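Local coordinates for lipoprotein (Clostridium difficile, PDB 4OTE), which probably captures methionine at the cell surface, as an NlpA-family lipoprotein with selenomethionine in its cleft, and binds zinc ions, at residues I106-N111 and I149-L154; S114-L119 and D134-P139; Y92-V97 and N186-A191; L127-K132 and D141-P146. One frame throughout, in Å; residues are numbered along the deposited sequence. Where two conformers were deposited one is given.

Contact 1 (I106-N111 and I149-L154)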
# COMPACT_ATOMS: atom_id res chain seq x y z
N ILE A 106 19.55 -2.00 5.14
CA ILE A 106 18.11 -2.10 4.89
C ILE A 106 17.71 -1.10 3.80
O ILE A 106 17.98 0.09 3.93
CB ILE A 106 17.28 -1.86 6.17
CG1 ILE A 106 17.59 -2.94 7.22
CG2 ILE A 106 15.78 -1.86 5.86
CD1 ILE A 106 16.86 -2.77 8.53
N ALA A 107 17.09 -1.61 2.74
CA ALA A 107 16.55 -0.75 1.68
C ALA A 107 15.18 -0.21 2.09
O ALA A 107 14.33 -0.96 2.56
CB ALA A 107 16.44 -1.52 0.37
N ILE A 108 15.00 1.10 1.91
CA ILE A 108 13.77 1.79 2.30
C ILE A 108 13.36 2.78 1.19
O ILE A 108 14.21 3.29 0.47
CB ILE A 108 13.96 2.55 3.63
CG1 ILE A 108 14.30 1.57 4.76
CG2 ILE A 108 12.72 3.33 4.02
CD1 ILE A 108 14.07 2.14 6.14
N SER A 109 12.06 3.04 1.08
CA SER A 109 11.54 4.01 0.12
C SER A 109 12.00 5.43 0.45
O SER A 109 12.08 5.81 1.62
CB SER A 109 10.01 3.96 0.10
OG SER A 109 9.48 4.99 -0.72
N ASN A 110 12.29 6.21 -0.58
CA ASN A 110 12.63 7.62 -0.42
C ASN A 110 11.42 8.53 -0.17
O ASN A 110 11.57 9.74 -0.05
CB ASN A 110 13.46 8.13 -1.61
CG ASN A 110 12.77 7.91 -2.95
OD1 ASN A 110 11.55 7.75 -3.03
ND2 ASN A 110 13.56 7.88 -4.02
N ASN A 111 10.22 7.95 -0.12
CA ASN A 111 9.02 8.66 0.33
C ASN A 111 9.14 9.00 1.82
O ASN A 111 9.25 8.10 2.65
CB ASN A 111 7.78 7.80 0.08
CG ASN A 111 6.49 8.48 0.53
OD1 ASN A 111 6.13 8.42 1.71
ND2 ASN A 111 5.78 9.10 -0.40
N ILE A 149 23.17 -0.42 11.57
CA ILE A 149 22.37 -0.65 10.37
C ILE A 149 22.45 0.57 9.45
O ILE A 149 22.20 1.69 9.88
CB ILE A 149 20.89 -0.91 10.71
CG1 ILE A 149 20.75 -2.14 11.62
CG2 ILE A 149 20.06 -1.09 9.44
CD1 ILE A 149 21.29 -3.43 11.02
N GLN A 150 22.81 0.33 8.19
CA GLN A 150 22.86 1.39 7.19
C GLN A 150 21.58 1.33 6.36
O GLN A 150 21.03 0.25 6.13
CB GLN A 150 24.08 1.23 6.28
CG GLN A 150 25.35 0.81 7.01
CD GLN A 150 26.59 0.91 6.15
OE1 GLN A 150 26.75 1.86 5.37
NE2 GLN A 150 27.49 -0.06 6.28
N PHE A 151 21.11 2.49 5.91
CA PHE A 151 19.86 2.58 5.18
C PHE A 151 20.07 3.06 3.75
O PHE A 151 20.72 4.08 3.52
CB PHE A 151 18.89 3.50 5.92
CG PHE A 151 18.50 2.98 7.27
CD1 PHE A 151 17.39 2.18 7.42
CD2 PHE A 151 19.27 3.26 8.39
CE1 PHE A 151 17.03 1.68 8.65
CE2 PHE A 151 18.92 2.77 9.63
CZ PHE A 151 17.80 1.98 9.77
N LYS A 152 19.53 2.32 2.79
CA LYS A 152 19.64 2.64 1.38
C LYS A 152 18.30 3.19 0.90
O LYS A 152 17.34 2.44 0.74
CB LYS A 152 20.04 1.39 0.60
CG LYS A 152 20.44 1.65 -0.85
CD LYS A 152 21.05 0.39 -1.46
CE LYS A 152 21.53 0.64 -2.88
NZ LYS A 152 22.16 -0.59 -3.45
N GLU A 153 18.24 4.51 0.69
CA GLU A 153 17.00 5.17 0.27
C GLU A 153 16.86 5.10 -1.25
O GLU A 153 17.71 5.62 -1.98
CB GLU A 153 16.97 6.62 0.76
CG GLU A 153 16.78 6.74 2.27
CD GLU A 153 17.08 8.13 2.82
OE1 GLU A 153 18.02 8.79 2.33
OE2 GLU A 153 16.39 8.56 3.76
N LEU A 154 15.79 4.45 -1.71
CA LEU A 154 15.58 4.19 -3.14
C LEU A 154 14.18 4.57 -3.59
O LEU A 154 13.28 4.74 -2.77
CB LEU A 154 15.79 2.70 -3.43
CG LEU A 154 17.19 2.13 -3.19
CD1 LEU A 154 17.17 0.61 -3.21
CD2 LEU A 154 18.17 2.68 -4.22

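Contact 2 (S114-L119 and D134-P139). With ACT (acetate ion), chain S.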
# COMPACT_ATOMS: atom_id res chain seq x y z
N SER A 114 6.70 7.04 4.23
CA SER A 114 7.03 5.61 4.26
C SER A 114 8.34 5.35 5.00
O SER A 114 8.43 4.44 5.82
CB SER A 114 7.13 5.04 2.84
OG SER A 114 5.96 5.30 2.09
N CYS A 115 9.35 6.16 4.69
CA CYS A 115 10.65 6.09 5.35
C CYS A 115 10.51 6.25 6.86
O CYS A 115 10.96 5.40 7.63
CB CYS A 115 11.57 7.18 4.80
SG CYS A 115 13.21 7.24 5.57
N SER A 116 9.86 7.34 7.27
CA SER A 116 9.61 7.63 8.68
C SER A 116 8.87 6.48 9.37
O SER A 116 9.22 6.06 10.48
CB SER A 116 8.80 8.92 8.80
OG SER A 116 8.43 9.18 10.14
N LYS A 117 7.83 5.97 8.71
CA LYS A 117 7.02 4.89 9.25
C LYS A 117 7.82 3.59 9.38
O LYS A 117 7.69 2.86 10.37
CB LYS A 117 5.80 4.68 8.35
CG LYS A 117 4.78 3.71 8.90
CD LYS A 117 3.40 3.94 8.30
CE LYS A 117 3.42 3.94 6.78
NZ LYS A 117 2.08 4.25 6.22
N ASN A 118 8.65 3.30 8.38
CA ASN A 118 9.53 2.14 8.42
C ASN A 118 10.55 2.20 9.55
O ASN A 118 10.83 1.18 10.19
CB ASN A 118 10.25 1.96 7.08
CG ASN A 118 9.34 1.40 5.99
OD1 ASN A 118 8.26 0.87 6.27
ND2 ASN A 118 9.79 1.49 4.75
N LEU A 119 11.11 3.38 9.80
CA LEU A 119 12.08 3.56 10.88
C LEU A 119 11.43 3.34 12.24
O LEU A 119 12.04 2.77 13.13
CB LEU A 119 12.73 4.94 10.82
CG LEU A 119 13.65 5.20 9.62
CD1 LEU A 119 14.04 6.67 9.57
CD2 LEU A 119 14.90 4.32 9.68
N ASP A 134 5.53 12.84 17.11
CA ASP A 134 4.86 12.22 15.97
C ASP A 134 5.25 12.84 14.62
O ASP A 134 4.58 12.60 13.61
CB ASP A 134 3.33 12.26 16.16
CG ASP A 134 2.79 13.68 16.26
OD1 ASP A 134 3.53 14.59 16.69
OD2 ASP A 134 1.60 13.88 15.92
N GLY A 135 6.33 13.62 14.59
CA GLY A 135 6.82 14.23 13.36
C GLY A 135 7.62 13.24 12.54
O GLY A 135 8.05 12.20 13.05
N LEU A 136 7.82 13.55 11.26
CA LEU A 136 8.55 12.66 10.35
C LEU A 136 10.01 12.51 10.76
O LEU A 136 10.69 13.50 11.04
CB LEU A 136 8.47 13.17 8.91
CG LEU A 136 7.10 13.15 8.23
CD1 LEU A 136 7.20 13.73 6.83
CD2 LEU A 136 6.53 11.74 8.19
N VAL A 137 10.48 11.27 10.78
CA VAL A 137 11.88 10.97 11.10
C VAL A 137 12.61 10.43 9.88
O VAL A 137 11.99 9.85 8.98
CB VAL A 137 12.01 9.98 12.28
CG1 VAL A 137 11.46 10.59 13.55
CG2 VAL A 137 11.33 8.64 11.98
N SER A 138 13.92 10.62 9.86
CA SER A 138 14.79 10.12 8.79
C SER A 138 16.00 9.44 9.44
O SER A 138 16.20 9.56 10.65
CB SER A 138 15.23 11.29 7.90
OG SER A 138 16.15 12.13 8.57
N PRO A 139 16.81 8.71 8.64
CA PRO A 139 18.01 8.06 9.18
C PRO A 139 18.99 9.02 9.89
O PRO A 139 19.77 8.57 10.74
CB PRO A 139 18.67 7.45 7.93
CG PRO A 139 17.55 7.24 6.97
CD PRO A 139 16.59 8.37 7.22
C ACT S . 1.85 1.45 3.99
O ACT S . 2.51 0.45 3.65
OXT ACT S . 1.73 2.47 3.27
CH3 ACT S . 1.15 1.42 5.31

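Contact 3 (Y92-V97 and N186-A191)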
# COMPACT_ATOMS: atom_id res chain seq x y z
N TYR A 92 16.63 -12.06 1.51
CA TYR A 92 17.19 -13.28 0.93
C TYR A 92 18.36 -13.83 1.75
O TYR A 92 18.89 -14.89 1.43
CB TYR A 92 17.70 -13.03 -0.50
CG TYR A 92 16.65 -12.78 -1.57
CD1 TYR A 92 15.34 -13.25 -1.43
CD2 TYR A 92 16.98 -12.10 -2.74
CE1 TYR A 92 14.40 -13.02 -2.42
CE2 TYR A 92 16.04 -11.88 -3.74
CZ TYR A 92 14.76 -12.34 -3.57
OH TYR A 92 13.82 -12.13 -4.55
N LYS A 93 18.75 -13.11 2.81
CA LYS A 93 19.99 -13.41 3.52
C LYS A 93 19.81 -13.83 4.98
O LYS A 93 20.66 -14.54 5.52
CB LYS A 93 20.93 -12.21 3.40
CG LYS A 93 21.23 -11.84 1.96
CD LYS A 93 22.20 -10.68 1.83
CE LYS A 93 22.39 -10.30 0.37
NZ LYS A 93 23.32 -9.15 0.22
N ILE A 94 18.73 -13.39 5.62
CA ILE A 94 18.41 -13.80 6.99
C ILE A 94 16.94 -14.18 7.13
O ILE A 94 16.10 -13.76 6.33
CB ILE A 94 18.75 -12.69 8.01
CG1 ILE A 94 17.98 -11.40 7.69
CG2 ILE A 94 20.25 -12.43 8.02
CD1 ILE A 94 18.15 -10.31 8.73
N LYS A 95 16.63 -14.98 8.15
CA LYS A 95 15.26 -15.45 8.40
C LYS A 95 14.60 -14.77 9.60
O LYS A 95 13.38 -14.84 9.75
CB LYS A 95 15.25 -16.96 8.60
CG LYS A 95 15.77 -17.76 7.40
CD LYS A 95 14.96 -19.03 7.17
CE LYS A 95 13.69 -18.74 6.40
NZ LYS A 95 12.79 -19.93 6.29
N SER A 96 15.38 -14.12 10.45
CA SER A 96 14.86 -13.42 11.62
C SER A 96 15.52 -12.06 11.75
O SER A 96 16.69 -11.90 11.39
CB SER A 96 15.11 -14.25 12.88
OG SER A 96 14.68 -13.57 14.05
N VAL A 97 14.79 -11.09 12.29
CA VAL A 97 15.36 -9.77 12.59
C VAL A 97 16.42 -9.86 13.69
O VAL A 97 17.24 -8.96 13.83
CB VAL A 97 14.29 -8.72 13.00
CG1 VAL A 97 13.26 -8.55 11.90
CG2 VAL A 97 13.62 -9.09 14.32
N ASN A 186 10.09 -15.55 2.48
CA ASN A 186 11.15 -14.54 2.61
C ASN A 186 10.85 -13.32 3.49
O ASN A 186 11.69 -12.43 3.61
CB ASN A 186 11.58 -14.08 1.21
CG ASN A 186 12.45 -15.11 0.52
OD1 ASN A 186 11.99 -15.87 -0.32
ND2 ASN A 186 13.72 -15.16 0.92
N GLY A 187 9.66 -13.28 4.09
CA GLY A 187 9.31 -12.20 5.00
C GLY A 187 9.84 -12.49 6.39
O GLY A 187 9.72 -13.62 6.86
N ILE A 188 10.43 -11.49 7.03
CA ILE A 188 10.96 -11.66 8.39
C ILE A 188 10.24 -10.79 9.42
O ILE A 188 10.47 -10.92 10.62
CB ILE A 188 12.49 -11.40 8.44
CG1 ILE A 188 12.82 -9.93 8.15
CG2 ILE A 188 13.21 -12.30 7.45
CD1 ILE A 188 14.30 -9.61 8.31
N TYR A 189 9.38 -9.90 8.96
CA TYR A 189 8.62 -9.03 9.85
C TYR A 189 7.45 -8.44 9.09
O TYR A 189 7.60 -8.00 7.95
CB TYR A 189 9.50 -7.90 10.41
CG TYR A 189 8.73 -6.79 11.08
CD1 TYR A 189 8.29 -6.91 12.39
CD2 TYR A 189 8.43 -5.62 10.39
CE1 TYR A 189 7.58 -5.90 13.01
CE2 TYR A 189 7.72 -4.60 11.00
CZ TYR A 189 7.30 -4.74 12.31
OH TYR A 189 6.59 -3.73 12.91
N THR A 190 6.28 -8.46 9.72
CA THR A 190 5.09 -7.83 9.18
C THR A 190 4.66 -6.74 10.16
O THR A 190 4.67 -6.95 11.37
CB THR A 190 3.94 -8.85 9.01
OG1 THR A 190 4.42 -9.98 8.27
CG2 THR A 190 2.76 -8.22 8.27
N ALA A 191 4.29 -5.58 9.62
CA ALA A 191 3.91 -4.44 10.46
C ALA A 191 2.56 -4.68 11.13
O ALA A 191 1.75 -5.46 10.63
CB ALA A 191 3.87 -3.16 9.63
O HOH W 1 12.08 -11.88 12.54

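Contact 4 (L127-K132 and D141-P146)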
# COMPACT_ATOMS: atom_id res chain seq x y z
N LEU A 127 15.37 -2.35 17.37
CA LEU A 127 16.58 -2.25 16.53
C LEU A 127 17.25 -0.88 16.58
O LEU A 127 18.44 -0.78 16.28
CB LEU A 127 16.26 -2.63 15.08
CG LEU A 127 16.82 -3.98 14.62
CD1 LEU A 127 15.74 -4.84 14.00
CD2 LEU A 127 17.98 -3.77 13.64
N LEU A 128 16.51 0.16 16.95
CA LEU A 128 17.06 1.51 17.07
C LEU A 128 16.14 2.41 17.90
O LEU A 128 15.04 2.01 18.26
CB LEU A 128 17.32 2.11 15.68
CG LEU A 128 16.22 2.00 14.63
CD1 LEU A 128 15.04 2.91 14.95
CD2 LEU A 128 16.77 2.33 13.24
N THR A 129 16.61 3.62 18.21
CA THR A 129 15.79 4.59 18.94
C THR A 129 15.73 5.92 18.19
O THR A 129 16.69 6.33 17.55
CB THR A 129 16.33 4.83 20.37
OG1 THR A 129 17.65 5.39 20.30
CG2 THR A 129 16.37 3.53 21.16
N LEU A 130 14.57 6.58 18.29
CA LEU A 130 14.31 7.84 17.60
C LEU A 130 13.84 8.89 18.61
O LEU A 130 13.47 8.54 19.73
CB LEU A 130 13.24 7.63 16.53
CG LEU A 130 13.62 6.70 15.37
CD1 LEU A 130 12.38 6.10 14.72
CD2 LEU A 130 14.47 7.45 14.35
N PRO A 131 13.86 10.18 18.22
CA PRO A 131 13.32 11.21 19.11
C PRO A 131 11.80 11.07 19.31
O PRO A 131 11.10 10.59 18.42
CB PRO A 131 13.66 12.52 18.39
CG PRO A 131 13.92 12.14 16.98
CD PRO A 131 14.52 10.77 17.05
N LYS A 132 11.32 11.50 20.47
CA LYS A 132 9.90 11.39 20.81
C LYS A 132 9.05 12.39 20.02
O LYS A 132 9.56 13.40 19.54
CB LYS A 132 9.68 11.60 22.32
CG LYS A 132 9.92 10.36 23.17
CD LYS A 132 11.36 9.87 23.09
CE LYS A 132 11.65 8.76 24.09
NZ LYS A 132 11.99 9.30 25.43
N ASP A 141 18.08 11.12 12.03
CA ASP A 141 17.51 11.34 13.37
C ASP A 141 17.66 10.14 14.31
O ASP A 141 17.15 10.17 15.43
CB ASP A 141 16.03 11.71 13.25
CG ASP A 141 15.79 12.83 12.26
OD1 ASP A 141 16.56 13.82 12.29
OD2 ASP A 141 14.85 12.72 11.45
N ILE A 142 18.35 9.09 13.87
CA ILE A 142 18.54 7.90 14.69
C ILE A 142 19.45 8.21 15.88
O ILE A 142 20.60 8.61 15.70
CB ILE A 142 19.12 6.73 13.88
CG1 ILE A 142 18.08 6.24 12.85
CG2 ILE A 142 19.54 5.58 14.79
CD1 ILE A 142 18.65 5.33 11.79
N ILE A 143 18.92 8.04 17.09
CA ILE A 143 19.69 8.29 18.31
C ILE A 143 20.62 7.12 18.58
O ILE A 143 21.84 7.26 18.47
CB ILE A 143 18.76 8.57 19.52
CG1 ILE A 143 17.94 9.84 19.27
CG2 ILE A 143 19.57 8.71 20.80
CD1 ILE A 143 16.89 10.12 20.31
N GLU A 144 20.06 5.96 18.90
CA GLU A 144 20.86 4.75 19.11
C GLU A 144 20.66 3.76 17.97
O GLU A 144 19.56 3.60 17.45
CB GLU A 144 20.50 4.09 20.45
CG GLU A 144 20.69 5.00 21.65
CD GLU A 144 20.59 4.27 22.97
OE1 GLU A 144 19.75 3.34 23.08
OE2 GLU A 144 21.34 4.62 23.90
N ASN A 145 21.75 3.10 17.59
CA ASN A 145 21.76 2.16 16.48
C ASN A 145 22.74 1.02 16.79
O ASN A 145 23.79 0.90 16.15
CB ASN A 145 22.16 2.89 15.18
CG ASN A 145 21.98 2.04 13.94
OD1 ASN A 145 21.67 0.85 14.01
ND2 ASN A 145 22.17 2.66 12.78
N PRO A 146 22.41 0.18 17.79
CA PRO A 146 23.33 -0.84 18.31
C PRO A 146 24.06 -1.63 17.23
O PRO A 146 25.28 -1.78 17.29
CB PRO A 146 22.42 -1.77 19.13
CG PRO A 146 21.02 -1.38 18.80
CD PRO A 146 21.08 0.07 18.42

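Contact 1 (I106-N111 and I149-L154)
Ile149, still in the loop that leads into strand 150-154, lays its CG2 methyl against the tip of Ile106: CG2 of Ile149 is 3.7 Å from CD1 of Ile106, and the two branched chains cross obliquely. The same methyl lies over one face of the Phe151 ring, displaced from the ring centre. At Gln150 the main chain takes over; its O accepts from Ile106 N at 2.9 Å, almost in line with the C=O bond. Phe151, with CG anti to the carbonyl carbon (chi1 -64°), runs alongside Ile108 and points the same way, so that its CD1 meets CD1 of Ile108 at 3.6 Å. Leu119 and Leu122 of helix 112-124 cover this side of the sheet. Lys152 is gripped twice: its N donates to Ile106 O from above the carbonyl plane, and its O accepts from Ile108 N in a nearly straight bond (171° at the hydrogen). Its extended side chain runs off from strand 105-109, on the face shared with Ala107. Glu153 pairs with Ile108 on the helix-covered face, and its CA sends a C-H toward Ile108 O at 3.4 Å. Leu154 closes the run: its N donates to Ile108 O, its O takes Asn110 N at 2.8 Å in a more bent bond (144°), and its CD1 touches CB of Ala107. This is regular parallel pairing, with 150-154 at the edge of a five-strand mixed sheet in a periplasmic-binding-protein fold. Main-chain bonds set the register largely independently of the side chains, while apolar Ile106, Ile108 and Phe151 make their face suited to the covering helix.

Contact 2 (S114-L119 and D134-P139)
The planar Ser138-Pro139 peptide carries CD1 of Leu119 over one of its faces, 3.4 Å from Ser138 C and 3.6 Å from Pro139 N. The proline ring itself meets helix 112-124 through its CD corner: CD1 of Leu119 and SG of Cys115 each come within 3.9 Å of CD of Pro139. Cys115 reaches the proline with SG anti to its own backbone N (chi1 178°). One turn on, Leu119 holds CG anti to the carbonyl carbon and follows CD1 with a CB contact to CG2 of Val137. Residues 134-139 thus form an irregular segment lying over the helix, part of the long excursion between helix 112-124 and strand 150-154 in this alpha/beta lobe; Pro139 also packs on Phe151 and Glu153 of that strand. The polar link is a single bond at Ser116. With OG anti to its backbone N (chi1 175°), Ser116 points the hydroxyl out to the loop, where OG accepts from Val137 N at 3.0 Å and almost straight, 172° at the hydrogen. This satisfies a peptide N-H of buried Val137 where no regular strand pairing exists. Leu136 and Val137 flank the hydroxyl: CD2 of Leu136 lies 3.7 Å from CB of Ser116, and CG2 of Val137 lies 3.5 Å from OG of Ser116. Lys117, turned from the loop, makes a cation-pi contact with Tyr197 and gives a weak hydrogen bond to an acetate, probably from the crystallisation liquor, which His61 also binds.

Contact 3 (Y92-V97 and N186-A191)
Ile188 holds CG1 in the crowded position between its backbone N and carbonyl carbon (chi1 67°), with CG2 anti to the carbonyl carbon, and so spreads both branches against loop 92-97. Its CG2 methyl sits 3.4 Å from Ile94 O and equally near Lys95 O, pressed on the main chain of that loop. The other branch, extended to CD1, meets two aliphatic groups: CD1 of Ile94 and CG1 of Val97 each lie 3.9 Å from CD1 of Ile188, and both chains cross it obliquely. Ile94 adopts the same crowded first torsion (chi1 58°), which swings its tip inward. CG1 of Val97 also touches CB of Tyr189, roughly at right angles to its contact with Ile188. A second meeting place lies at Tyr92, whose ring offers its edge to Asn186; CD1 of Tyr92 is 3.4 Å from ND2 of Asn186, and ring and amide planes stand 78° apart. That ND2 has its hydrogen bond with Ser91 O, so the tyrosine edge packs beside an amide already held. No direct hydrogen bond joins 92-97 to 186-191. Instead one water accepts from Val97 N at 2.8 Å and donates to Ile188 O at 2.7 Å. Strand 187-190 is an outermost strand of the five-strand sheet and pairs with strand 88-90; the loop that follows 88-90 folds back beside it. The junction therefore rests mostly on the apolar packing of Ile188, a surface closure in which solvent supplies the polar link between the two main chains.

Contact 4 (L127-K132 and D141-P146)
Thr129 has the most surface buried here and carries all three hydrogen bonds. Its N donates to Glu144 O at 3.0 Å, meeting a lone pair in the plane of that carbonyl, and its O accepts from Ile143 N at 2.8 Å. The hydroxyl adds the third: OG1, in the crowded position between backbone N and carbonyl carbon (chi1 63°), faces the other segment and accepts from Glu144 N at 2.8 Å, a bent bond of 142°. The side chain of Glu144 crosses Thr129 obliquely, with its CB close beside that oxygen. Consecutive amides, of Ile143 and Glu144, thus both end on Thr129. Ile143 points its side chain toward 127-132 and reaches along it, CD1 lying 3.7 Å from Pro131 N and against the Leu130 carbonyl carbon. Pro131 in turn sets its CD 3.1 Å from Asp141 O. Leu128 turns to the inner side: with CG also in the crowded position (chi1 47°), it brings CD2 to 3.8 Å from CD1 of Ile142, the two chains crossing at about a right angle. CD2 of Leu130 meets CG1 of the same isoleucine from another direction. The two segments run roughly antiparallel, yet neither is a regular strand. Both belong to the excursion between helix 112-124 and strand 150-154. Leu128 and Ile142 pack on Phe151 of that strand, Leu130 lies on Leu119 and Arg120 of the helix, and Glu123 of the helix accepts from Leu130 N, so these two parts of one loop pack along the second half of the helix and on Phe151 of the strand.

How the contacts relate
Contacts 1, 2 and 4, all partly buried, build one side of the same lobe: helix 112-124 lies over the sheet pairing of contact 1, contact 2 lays the excursion after that helix against it, and contact 4 pairs two parts of the excursion with each other. Phe151 of contact 1 is shared ground for contacts 2 and 4. Along the chain contacts 2 and 4 cross, and both nest inside contact 1. Contact 3 is the surface case, at the opposite outermost strand of the sheet; it meets contact 4 through Val97 and Leu127. Hydrogen bonding falls from five main-chain bonds in contact 1, through three and one in contacts 4 and 2, to a water bridge in contact 3.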